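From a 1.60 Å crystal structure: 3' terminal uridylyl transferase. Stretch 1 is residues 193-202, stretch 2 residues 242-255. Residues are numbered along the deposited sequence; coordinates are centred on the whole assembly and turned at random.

Stretch 1 (193-202) DVVARSIRFI
Stretch 2 (242-255) ATLESTTAAVRAAM

This contact is a short antiparallel strand pairing, extended by a helix that packs on the side chain of Ile199. Strand 198-202 and strand 242-244 run at 149°, with axes 4.8 Å apart at closest approach. Ser198 faces Thr243 as a non-hydrogen-bonded pair, CA to CA 4.2 Å. Ile199 and Ala242 form the hydrogen-bonded pair, CA to CA 5.5 Å. Ile199 N donates to Ala242 O at 2.9 Å, and Ala242 N returns to Ile199 O at 3.0 Å. Leu244 N donates to Arg197 O at 2.9 Å, nearly straight at 171°.

On the Ser198 and Thr243 face, both chi1 are m. Thr243 OG1 donates to Ser198 OG at 2.9 Å, and Ser198 OG donates in turn to Val194 O at 2.7 Å.

Arg197 (phi/psi -105/23) extends p, t, t along stretch 2. Arg197 NH1 donates to Leu244 O at 2.9 Å, so Leu244 is held through both N and O.

Ser246 caps helix 247-254: Ala249 N donates to Ser246 OG at 3.0 Å. The helix runs nearly parallel to strand 198-202, with 15° between N-to-C directions. Ile199 (p, t) packs on its alanines: Ile199 CG2 lies 4.2 Å from Ala250 CB and Ile199 CD1 3.7 Å from Ala253 CB. Ile199 CG1 sits 4.1 Å from Leu244 CD2. Phe201 (m) turns its ring edge to the helix, Phe201 CZ 3.9 Å from Ala253 O.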

ATOM      1  N   ASP A 193      14.162  -6.312 -24.947  1.00 45.53           N
ATOM      2  CA  ASP A 193      15.600  -6.221 -24.762  1.00 46.76           C
ATOM      3  C   ASP A 193      16.204  -7.582 -24.426  1.00 43.04           C
ATOM      4  O   ASP A 193      15.841  -8.236 -23.434  1.00 38.08           O
ATOM      5  CB  ASP A 193      15.959  -5.203 -23.684  1.00 47.51           C
ATOM      6  CG  ASP A 193      17.445  -5.184 -23.382  1.00 47.23           C
ATOM      7  OD1 ASP A 193      17.869  -5.936 -22.480  1.00 40.10           O
ATOM      8  OD2 ASP A 193      18.186  -4.425 -24.045  1.00 54.95           O
ATOM      9  N   VAL A 194      17.150  -7.982 -25.261  1.00 37.62           N
ATOM     10  CA  VAL A 194      17.685  -9.335 -25.247  1.00 32.98           C
ATOM     11  C   VAL A 194      18.534  -9.649 -23.999  1.00 31.11           C
ATOM     12  O   VAL A 194      18.452 -10.743 -23.449  1.00 28.91           O
ATOM     13  CB  VAL A 194      18.461  -9.605 -26.553  1.00 38.39           C
ATOM     14  CG1 VAL A 194      19.540  -8.553 -26.754  1.00 42.72           C
ATOM     15  CG2 VAL A 194      19.053 -10.999 -26.561  1.00 36.08           C
ATOM     16  N   VAL A 195      19.343  -8.696 -23.563  1.00 27.82           N
ATOM     17  CA  VAL A 195      20.233  -8.900 -22.416  1.00 31.16           C
ATOM     18  C   VAL A 195      19.447  -9.173 -21.127  1.00 26.32           C
ATOM     19  O   VAL A 195      19.822 -10.020 -20.311  1.00 24.59           O
ATOM     20  CB  VAL A 195      21.125  -7.654 -22.222  1.00 36.50           C
ATOM     21  CG1 VAL A 195      21.992  -7.802 -21.019  1.00 36.11           C
ATOM     22  CG2 VAL A 195      21.982  -7.429 -23.461  1.00 39.78           C
ATOM     23  N   ALA A 196      18.350  -8.450 -20.949  1.00 23.25           N
ATOM     24  CA  ALA A 196      17.522  -8.623 -19.761  1.00 24.17           C
ATOM     25  C   ALA A 196      16.831  -9.989 -19.703  1.00 23.21           C
ATOM     26  O   ALA A 196      16.477 -10.467 -18.619  1.00 20.54           O
ATOM     27  CB  ALA A 196      16.499  -7.510 -19.678  1.00 25.27           C
ATOM     28  N   ARG A 197      16.628 -10.624 -20.854  1.00 23.68           N
ATOM     29  CA  ARG A 197      16.034 -11.957 -20.854  1.00 22.22           C
ATOM     30  C   ARG A 197      17.069 -13.034 -21.129  1.00 21.30           C
ATOM     31  O   ARG A 197      16.723 -14.141 -21.540  1.00 21.17           O
ATOM     32  CB  ARG A 197      14.840 -12.068 -21.811  1.00 26.49           C
ATOM     33  CG  ARG A 197      15.100 -11.598 -23.227  1.00 31.82           C
ATOM     34  CD  ARG A 197      13.773 -11.400 -23.965  1.00 34.19           C
ATOM     35  NE  ARG A 197      13.980 -10.761 -25.261  1.00 35.69           N
ATOM     36  CZ  ARG A 197      14.294 -11.417 -26.373  1.00 36.37           C
ATOM     37  NH1 ARG A 197      14.432 -12.736 -26.353  1.00 33.02           N
ATOM     38  NH2 ARG A 197      14.465 -10.757 -27.510  1.00 37.38           N
ATOM     39  N   SER A 198      18.326 -12.716 -20.847  1.00 21.68           N
ATOM     40  CA  SER A 198      19.406 -13.701 -20.942  1.00 19.09           C
ATOM     41  C   SER A 198      20.016 -14.015 -19.585  1.00 21.15           C
ATOM     42  O   SER A 198      20.078 -13.156 -18.699  1.00 20.08           O
ATOM     43  CB  SER A 198      20.509 -13.200 -21.859  1.00 23.47           C
ATOM     44  OG  SER A 198      19.973 -12.914 -23.154  1.00 25.38           O
ATOM     45  N   ILE A 199      20.483 -15.248 -19.438  1.00 19.56           N
ATOM     46  CA  ILE A 199      21.105 -15.693 -18.189  1.00 20.18           C
ATOM     47  C   ILE A 199      22.391 -16.449 -18.496  1.00 21.40           C
ATOM     48  O   ILE A 199      22.653 -16.828 -19.638  1.00 19.84           O
ATOM     49  CB  ILE A 199      20.166 -16.622 -17.384  1.00 19.70           C
ATOM     50  CG1 ILE A 199      19.815 -17.853 -18.222  1.00 20.15           C
ATOM     51  CG2 ILE A 199      18.897 -15.871 -16.946  1.00 21.59           C
ATOM     52  CD1 ILE A 199      18.855 -18.809 -17.537  1.00 20.82           C
ATOM     53  N   ARG A 200      23.190 -16.689 -17.467  1.00 18.42           N
ATOM     54  CA  ARG A 200      24.447 -17.370 -17.625  1.00 19.87           C
ATOM     55  C   ARG A 200      24.577 -18.422 -16.542  1.00 19.65           C
ATOM     56  O   ARG A 200      24.404 -18.115 -15.366  1.00 20.09           O
ATOM     57  CB  ARG A 200      25.567 -16.374 -17.407  1.00 26.26           C
ATOM     58  CG  ARG A 200      26.803 -16.694 -18.162  1.00 41.93           C
ATOM     59  CD  ARG A 200      27.069 -15.623 -19.214  1.00 50.66           C
ATOM     60  NE  ARG A 200      26.975 -14.279 -18.656  1.00 52.36           N
ATOM     61  CZ  ARG A 200      27.852 -13.754 -17.807  1.00 55.97           C
ATOM     62  NH1 ARG A 200      28.900 -14.460 -17.397  1.00 54.82           N
ATOM     63  NH2 ARG A 200      27.677 -12.518 -17.360  1.00 60.81           N
ATOM     64  N   PHE A 201      24.910 -19.641 -16.936  1.00 18.63           N
ATOM     65  CA  PHE A 201      25.262 -20.644 -15.950  1.00 18.66           C
ATOM     66  C   PHE A 201      26.782 -20.766 -15.885  1.00 20.80           C
ATOM     67  O   PHE A 201      27.410 -21.068 -16.895  1.00 22.27           O
ATOM     68  CB  PHE A 201      24.672 -21.985 -16.369  1.00 20.54           C
ATOM     69  CG  PHE A 201      23.171 -22.010 -16.386  1.00 18.43           C
ATOM     70  CD1 PHE A 201      22.463 -21.584 -17.509  1.00 18.83           C
ATOM     71  CD2 PHE A 201      22.463 -22.498 -15.286  1.00 20.31           C
ATOM     72  CE1 PHE A 201      21.075 -21.610 -17.511  1.00 19.03           C
ATOM     73  CE2 PHE A 201      21.080 -22.542 -15.292  1.00 19.90           C
ATOM     74  CZ  PHE A 201      20.380 -22.093 -16.405  1.00 20.85           C
ATOM     75  N   ILE A 202      27.387 -20.574 -14.705  1.00 20.66           N
ATOM     76  CA  ILE A 202      28.811 -20.845 -14.535  1.00 19.62           C
ATOM     77  C   ILE A 202      28.960 -22.209 -13.880  1.00 20.84           C
ATOM     78  O   ILE A 202      28.360 -22.449 -12.827  1.00 21.21           O
ATOM     79  CB  ILE A 202      29.481 -19.798 -13.618  1.00 23.08           C
ATOM     80  CG1 ILE A 202      29.273 -18.396 -14.198  1.00 29.65           C
ATOM     81  CG2 ILE A 202      30.942 -20.112 -13.403  1.00 24.46           C
ATOM     82  CD1 ILE A 202      29.679 -18.285 -15.601  1.00 38.66           C
ATOM     83  N   ALA A 242      22.061 -18.402 -22.142  1.00 22.65           N
ATOM     84  CA  ALA A 242      20.788 -18.700 -22.777  1.00 21.87           C
ATOM     85  C   ALA A 242      19.973 -17.429 -22.864  1.00 23.34           C
ATOM     86  O   ALA A 242      19.878 -16.660 -21.889  1.00 22.77           O
ATOM     87  CB  ALA A 242      20.024 -19.748 -21.981  1.00 24.59           C
ATOM     88  N   THR A 243      19.382 -17.213 -24.033  1.00 22.94           N
ATOM     89  CA  THR A 243      18.412 -16.148 -24.218  1.00 21.92           C
ATOM     90  C   THR A 243      17.029 -16.767 -24.294  1.00 23.52           C
ATOM     91  O   THR A 243      16.780 -17.672 -25.091  1.00 25.61           O
ATOM     92  CB  THR A 243      18.692 -15.362 -25.499  1.00 24.56           C
ATOM     93  OG1 THR A 243      19.964 -14.723 -25.372  1.00 26.60           O
ATOM     94  CG2 THR A 243      17.621 -14.291 -25.713  1.00 23.44           C
ATOM     95  N   LEU A 244      16.131 -16.277 -23.461  1.00 18.36           N
ATOM     96  CA  LEU A 244      14.801 -16.843 -23.355  1.00 19.47           C
ATOM     97  C   LEU A 244      13.840 -15.888 -24.041  1.00 20.97           C
ATOM     98  O   LEU A 244      14.215 -14.763 -24.346  1.00 24.28           O
ATOM     99  CB  LEU A 244      14.417 -17.026 -21.880  1.00 20.71           C
ATOM    100  CG  LEU A 244      15.228 -18.080 -21.104  1.00 20.09           C
ATOM    101  CD1 LEU A 244      15.376 -19.371 -21.911  1.00 21.01           C
ATOM    102  CD2 LEU A 244      16.591 -17.566 -20.674  1.00 19.12           C
ATOM    103  N   GLU A 245      12.605 -16.327 -24.254  1.00 22.85           N
ATOM    104  CA  GLU A 245      11.645 -15.539 -25.047  1.00 27.31           C
ATOM    105  C   GLU A 245      11.145 -14.296 -24.312  1.00 29.72           C
ATOM    106  O   GLU A 245      10.636 -13.349 -24.938  1.00 28.28           O
ATOM    107  CB  GLU A 245      10.462 -16.414 -25.468  1.00 29.56           C
ATOM    108  CG  GLU A 245       9.562 -16.841 -24.325  1.00 35.26           C
ATOM    109  CD  GLU A 245       8.476 -17.810 -24.763  1.00 45.43           C
ATOM    110  OE1 GLU A 245       7.903 -18.501 -23.889  1.00 50.26           O
ATOM    111  OE2 GLU A 245       8.197 -17.881 -25.982  1.00 50.92           O
ATOM    112  N   SER A 246      11.291 -14.292 -22.989  1.00 23.73           N
ATOM    113  CA  SER A 246      10.792 -13.188 -22.174  1.00 20.67           C
ATOM    114  C   SER A 246      11.598 -13.124 -20.887  1.00 19.87           C
ATOM    115  O   SER A 246      12.330 -14.050 -20.561  1.00 21.20           O
ATOM    116  CB  SER A 246       9.321 -13.398 -21.839  1.00 22.91           C
ATOM    117  OG  SER A 246       9.159 -14.446 -20.902  1.00 21.64           O
ATOM    118  N   THR A 247      11.466 -12.019 -20.162  1.00 19.37           N
ATOM    119  CA  THR A 247      12.112 -11.904 -18.852  1.00 18.85           C
ATOM    120  C   THR A 247      11.542 -12.896 -17.856  1.00 16.70           C
ATOM    121  O   THR A 247      12.241 -13.349 -16.960  1.00 16.23           O
ATOM    122  CB  THR A 247      11.965 -10.474 -18.286  1.00 20.22           C
ATOM    123  OG1 THR A 247      10.597 -10.063 -18.403  1.00 21.42           O
ATOM    124  CG2 THR A 247      12.845  -9.500 -19.059  1.00 20.08           C
ATOM    125  N   THR A 248      10.261 -13.228 -17.969  1.00 16.58           N
ATOM    126  CA  THR A 248       9.687 -14.205 -17.060  1.00 17.81           C
ATOM    127  C   THR A 248      10.246 -15.603 -17.366  1.00 16.76           C
ATOM    128  O   THR A 248      10.607 -16.349 -16.442  1.00 18.84           O
ATOM    129  CB  THR A 248       8.152 -14.192 -17.115  1.00 21.94           C
ATOM    130  OG1 THR A 248       7.691 -12.868 -16.798  1.00 20.21           O
ATOM    131  CG2 THR A 248       7.574 -15.144 -16.110  1.00 19.99           C
ATOM    132  N   ALA A 249      10.327 -15.957 -18.649  1.00 17.63           N
ATOM    133  CA  ALA A 249      10.961 -17.228 -18.994  1.00 17.53           C
ATOM    134  C   ALA A 249      12.406 -17.271 -18.510  1.00 17.95           C
ATOM    135  O   ALA A 249      12.902 -18.335 -18.147  1.00 19.47           O
ATOM    136  CB  ALA A 249      10.903 -17.494 -20.511  1.00 20.30           C
ATOM    137  N   ALA A 250      13.087 -16.127 -18.500  1.00 17.21           N
ATOM    138  CA  ALA A 250      14.480 -16.093 -18.077  1.00 15.84           C
ATOM    139  C   ALA A 250      14.603 -16.433 -16.592  1.00 18.40           C
ATOM    140  O   ALA A 250      15.511 -17.156 -16.187  1.00 16.82           O
ATOM    141  CB  ALA A 250      15.117 -14.749 -18.382  1.00 17.70           C
ATOM    142  N   VAL A 251      13.692 -15.926 -15.770  1.00 16.44           N
ATOM    143  CA  VAL A 251      13.704 -16.307 -14.359  1.00 15.22           C
ATOM    144  C   VAL A 251      13.286 -17.777 -14.161  1.00 18.07           C
ATOM    145  O   VAL A 251      13.866 -18.491 -13.353  1.00 19.02           O
ATOM    146  CB  VAL A 251      12.831 -15.346 -13.538  1.00 14.14           C
ATOM    147  CG1 VAL A 251      12.790 -15.790 -12.071  1.00 17.40           C
ATOM    148  CG2 VAL A 251      13.378 -13.918 -13.672  1.00 16.30           C
ATOM    149  N   ARG A 252      12.279 -18.222 -14.909  1.00 17.85           N
ATOM    150  CA  ARG A 252      11.834 -19.607 -14.857  1.00 17.53           C
ATOM    151  C   ARG A 252      13.001 -20.535 -15.218  1.00 19.04           C
ATOM    152  O   ARG A 252      13.211 -21.556 -14.537  1.00 19.11           O
ATOM    153  CB  ARG A 252      10.583 -19.784 -15.750  1.00 19.81           C
ATOM    154  CG  ARG A 252       9.826 -21.115 -15.572  1.00 31.71           C
ATOM    155  CD  ARG A 252       8.486 -21.122 -16.360  1.00 29.62           C
ATOM    156  NE  ARG A 252       7.500 -20.213 -15.770  1.00 37.06           N
ATOM    157  CZ  ARG A 252       6.927 -19.189 -16.398  1.00 40.37           C
ATOM    158  NH1 ARG A 252       7.213 -18.926 -17.670  1.00 42.41           N
ATOM    159  NH2 ARG A 252       6.045 -18.429 -15.751  1.00 38.51           N
ATOM    160  N   ALA A 253      13.794 -20.171 -16.230  1.00 18.21           N
ATOM    161  CA  ALA A 253      14.989 -20.952 -16.592  1.00 23.51           C
ATOM    162  C   ALA A 253      16.057 -20.946 -15.494  1.00 21.36           C
ATOM    163  O   ALA A 253      16.672 -21.972 -15.214  1.00 20.77           O
ATOM    164  CB  ALA A 253      15.586 -20.466 -17.922  1.00 19.89           C
ATOM    165  N   ALA A 254      16.301 -19.796 -14.876  1.00 16.88           N
ATOM    166  CA  ALA A 254      17.298 -19.706 -13.788  1.00 15.84           C
ATOM    167  C   ALA A 254      16.885 -20.497 -12.552  1.00 17.75           C
ATOM    168  O   ALA A 254      17.733 -20.872 -11.726  1.00 20.99           O
ATOM    169  CB  ALA A 254      17.529 -18.250 -13.427  1.00 16.69           C
ATOM    170  N   MET A 255      15.598 -20.805 -12.449  1.00 18.16           N
ATOM    171  CA  MET A 255      15.089 -21.635 -11.348  1.00 18.01           C
ATOM    172  C   MET A 255      15.122 -23.129 -11.635  1.00 24.19           C
ATOM    173  O   MET A 255      14.707 -23.920 -10.793  1.00 25.41           O
ATOM    174  CB  MET A 255      13.673 -21.203 -10.940  1.00 20.97           C
ATOM    175  CG  MET A 255      13.610 -19.839 -10.246  1.00 19.45           C
ATOM    176  SD  MET A 255      14.684 -19.736  -8.796  1.00 20.89           S
ATOM    177  CE  MET A 255      13.988 -21.083  -7.837  1.00 17.68           C
TER